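Local coordinates for 3-dehydroquinate dehydratase (PDB 2UYG), which probably catalyses the trans-dehydration of 3-dehydroquinate to 3-dehydroshikimate through an enolate intermediate, the third step of chorismate biosynthesis, as a type II dehydroquinase, at residues A[95-100]-A[117-122]. Sequence-based numbering, arbitrary orientation.
Sequences VVEVHL and PACRGI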
ATOM      1  N   VAL A  95      14.612  29.149   5.816  1.00 26.75           N
ATOM      2  CA  VAL A  95      15.393  28.222   5.047  1.00 27.26           C
ATOM      3  C   VAL A  95      14.719  28.002   3.644  1.00 26.91           C
ATOM      4  O   VAL A  95      13.518  27.731   3.563  1.00 28.23           O
ATOM      5  CB  VAL A  95      15.486  26.930   5.772  1.00 28.07           C
ATOM      6  CG1 VAL A  95      16.316  25.947   4.990  1.00 29.17           C
ATOM      7  CG2 VAL A  95      16.087  27.104   7.171  1.00 27.14           C
ATOM      8  N   VAL A  96      15.480  28.213   2.574  1.00 24.04           N
ATOM      9  CA  VAL A  96      15.038  27.944   1.244  1.00 24.70           C
ATOM     10  C   VAL A  96      15.776  26.671   0.741  1.00 24.69           C
ATOM     11  O   VAL A  96      16.964  26.611   0.808  1.00 23.47           O
ATOM     12  CB  VAL A  96      15.357  29.068   0.259  1.00 24.64           C
ATOM     13  CG1 VAL A  96      14.738  28.742  -1.096  1.00 24.14           C
ATOM     14  CG2 VAL A  96      14.762  30.449   0.758  1.00 25.46           C
ATOM     15  N   GLU A  97      15.018  25.671   0.300  1.00 23.10           N
ATOM     16  CA  GLU A  97      15.542  24.382  -0.138  1.00 23.10           C
ATOM     17  C   GLU A  97      15.745  24.528  -1.631  1.00 21.14           C
ATOM     18  O   GLU A  97      14.871  24.935  -2.311  1.00 22.46           O
ATOM     19  CB  GLU A  97      14.548  23.249   0.166  1.00 22.31           C
ATOM     20  CG  GLU A  97      15.048  21.919  -0.275  1.00 25.37           C
ATOM     21  CD  GLU A  97      14.186  20.722   0.156  1.00 27.41           C
ATOM     22  OE1 GLU A  97      13.895  19.811  -0.698  1.00 27.78           O
ATOM     23  OE2 GLU A  97      13.794  20.689   1.312  1.00 32.19           O
ATOM     24  N   VAL A  98      16.887  24.169  -2.117  1.00 21.74           N
ATOM     25  CA  VAL A  98      17.264  24.288  -3.522  1.00 23.29           C
ATOM     26  C   VAL A  98      17.765  22.964  -4.047  1.00 23.08           C
ATOM     27  O   VAL A  98      18.429  22.191  -3.323  1.00 21.70           O
ATOM     28  CB  VAL A  98      18.332  25.458  -3.489  1.00 25.08           C
ATOM     29  CG1 VAL A  98      19.302  25.402  -4.487  1.00 32.59           C
ATOM     30  CG2 VAL A  98      17.567  26.798  -3.514  1.00 24.57           C
ATOM     31  N   HIS A  99      17.472  22.648  -5.321  1.00 24.13           N
ATOM     32  CA  HIS A  99      18.107  21.463  -5.984  1.00 23.54           C
ATOM     33  C   HIS A  99      18.399  21.840  -7.417  1.00 23.96           C
ATOM     34  O   HIS A  99      17.578  22.512  -8.017  1.00 24.46           O
ATOM     35  CB  HIS A  99      17.196  20.237  -6.025  1.00 21.32           C
ATOM     36  CG  HIS A  99      16.590  19.910  -4.719  1.00 23.94           C
ATOM     37  ND1 HIS A  99      17.185  19.042  -3.821  1.00 22.10           N
ATOM     38  CD2 HIS A  99      15.487  20.397  -4.103  1.00 24.10           C
ATOM     39  CE1 HIS A  99      16.427  18.966  -2.745  1.00 20.76           C
ATOM     40  NE2 HIS A  99      15.394  19.783  -2.882  1.00 23.67           N
ATOM     41  N   LEU A 100      19.516  21.376  -7.941  1.00 23.63           N
ATOM     42  CA  LEU A 100      19.927  21.605  -9.287  1.00 25.00           C
ATOM     43  C   LEU A 100      18.973  20.992 -10.288  1.00 25.51           C
ATOM     44  O   LEU A 100      18.674  21.614 -11.292  1.00 21.97           O
ATOM     45  CB  LEU A 100      21.272  20.939  -9.532  1.00 25.50           C
ATOM     46  CG  LEU A 100      22.385  21.542  -8.649  1.00 29.27           C
ATOM     47  CD1 LEU A 100      23.380  20.434  -8.404  1.00 31.83           C
ATOM     48  CD2 LEU A 100      22.985  22.738  -9.317  1.00 28.64           C
ATOM     49  N   PRO A 117       8.827  20.462   4.090  1.00 25.40           N
ATOM     50  CA  PRO A 117       7.758  20.985   4.952  1.00 25.05           C
ATOM     51  C   PRO A 117       8.166  22.094   5.881  1.00 26.50           C
ATOM     52  O   PRO A 117       7.261  22.867   6.209  1.00 25.53           O
ATOM     53  CB  PRO A 117       7.249  19.744   5.730  1.00 25.02           C
ATOM     54  CG  PRO A 117       7.551  18.593   4.781  1.00 26.06           C
ATOM     55  CD  PRO A 117       8.826  18.991   4.079  1.00 24.83           C
ATOM     56  N   ALA A 118       9.433  22.172   6.296  1.00 25.50           N
ATOM     57  CA  ALA A 118       9.853  23.198   7.207  1.00 25.77           C
ATOM     58  C   ALA A 118      10.539  24.388   6.572  1.00 25.88           C
ATOM     59  O   ALA A 118      10.888  25.272   7.281  1.00 28.99           O
ATOM     60  CB  ALA A 118      10.761  22.595   8.268  1.00 27.21           C
ATOM     61  N   CYS A 119      10.699  24.451   5.270  1.00 25.17           N
ATOM     62  CA  CYS A 119      11.315  25.570   4.583  1.00 25.87           C
ATOM     63  C   CYS A 119      10.262  26.659   4.101  1.00 26.04           C
ATOM     64  O   CYS A 119       9.095  26.366   3.846  1.00 26.95           O
ATOM     65  CB  CYS A 119      12.095  24.995   3.367  1.00 25.34           C
ATOM     66  SG  CYS A 119      13.508  23.795   3.781  1.00 26.19           S
ATOM     67  N   ARG A 120      10.722  27.862   3.878  1.00 26.51           N
ATOM     68  CA  ARG A 120       9.931  28.899   3.247  1.00 27.57           C
ATOM     69  C   ARG A 120       9.459  28.358   1.932  1.00 26.56           C
ATOM     70  O   ARG A 120       8.323  28.473   1.587  1.00 26.88           O
ATOM     71  CB  ARG A 120      10.776  30.175   2.945  1.00 28.47           C
ATOM     72  CG  ARG A 120      10.859  31.077   4.027  1.00 34.41           C
ATOM     73  CD  ARG A 120       9.443  31.671   4.388  1.00 39.41           C
ATOM     74  NE  ARG A 120       9.641  32.412   5.609  1.00 39.83           N
ATOM     75  CZ  ARG A 120      10.170  33.615   5.641  1.00 48.25           C
ATOM     76  NH1 ARG A 120      10.330  34.221   6.823  1.00 53.10           N
ATOM     77  NH2 ARG A 120      10.535  34.230   4.507  1.00 46.47           N
ATOM     78  N   GLY A 121      10.369  27.796   1.156  1.00 26.96           N
ATOM     79  CA  GLY A 121       9.973  27.341  -0.170  1.00 26.28           C
ATOM     80  C   GLY A 121      10.998  26.444  -0.752  1.00 25.10           C
ATOM     81  O   GLY A 121      12.034  26.161  -0.069  1.00 23.83           O
ATOM     82  N   ILE A 122      10.711  26.030  -1.991  1.00 23.60           N
ATOM     83  CA  ILE A 122      11.530  25.113  -2.724  1.00 23.87           C
ATOM     84  C   ILE A 122      11.717  25.520  -4.146  1.00 23.36           C
ATOM     85  O   ILE A 122      10.782  25.972  -4.822  1.00 22.75           O
ATOM     86  CB  ILE A 122      11.027  23.600  -2.529  1.00 24.88           C
ATOM     87  CG1 ILE A 122      11.821  22.603  -3.380  1.00 27.18           C
ATOM     88  CG2 ILE A 122       9.577  23.461  -2.701  1.00 29.91           C
ATOM     89  CD1 ILE A 122      11.758  21.177  -2.788  1.00 32.21           C
TER
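E97 and I122 form a parallel pair where strand 95-99 meets strand 121-124, the outer strand within this chain of a flavodoxin-like sheet, strand order 2-1-3-4-5, as expected for type II dehydroquinases. E97 N donates almost straight to G121 O (3.0 Å, 172°). Earlier along both segments, R120 N donates to V95 O at 2.8 Å in a more bent bond, 139° at the hydrogen, while I122 continues the sheet antiparallel into a second subunit. C119 SG packs against V95 CG1 (3.7 Å) and E97 CB. In E97, CG is anti to the backbone N (chi1 180°) and the chain stays extended beyond it, beside I122 and pointing the same way; I122 CD1 sits 3.3 Å from E97 OE1. That oxygen uses its anti lone pair to take the N-H of H99 NE2, in the imidazole plane; S113 OG also bonds OE1 and T115 OG1 bonds OE2, which should hold the carboxylate's rotation. H99, the predicted proton donor, touches N73, a predicted substrate-binding residue. An alanine in place of E97 would probably leave H99 NE2 without its acceptor and the ring freer to turn. I122 CD1 also lies at the edge of that ring, 3.9 Å from H99 NE2.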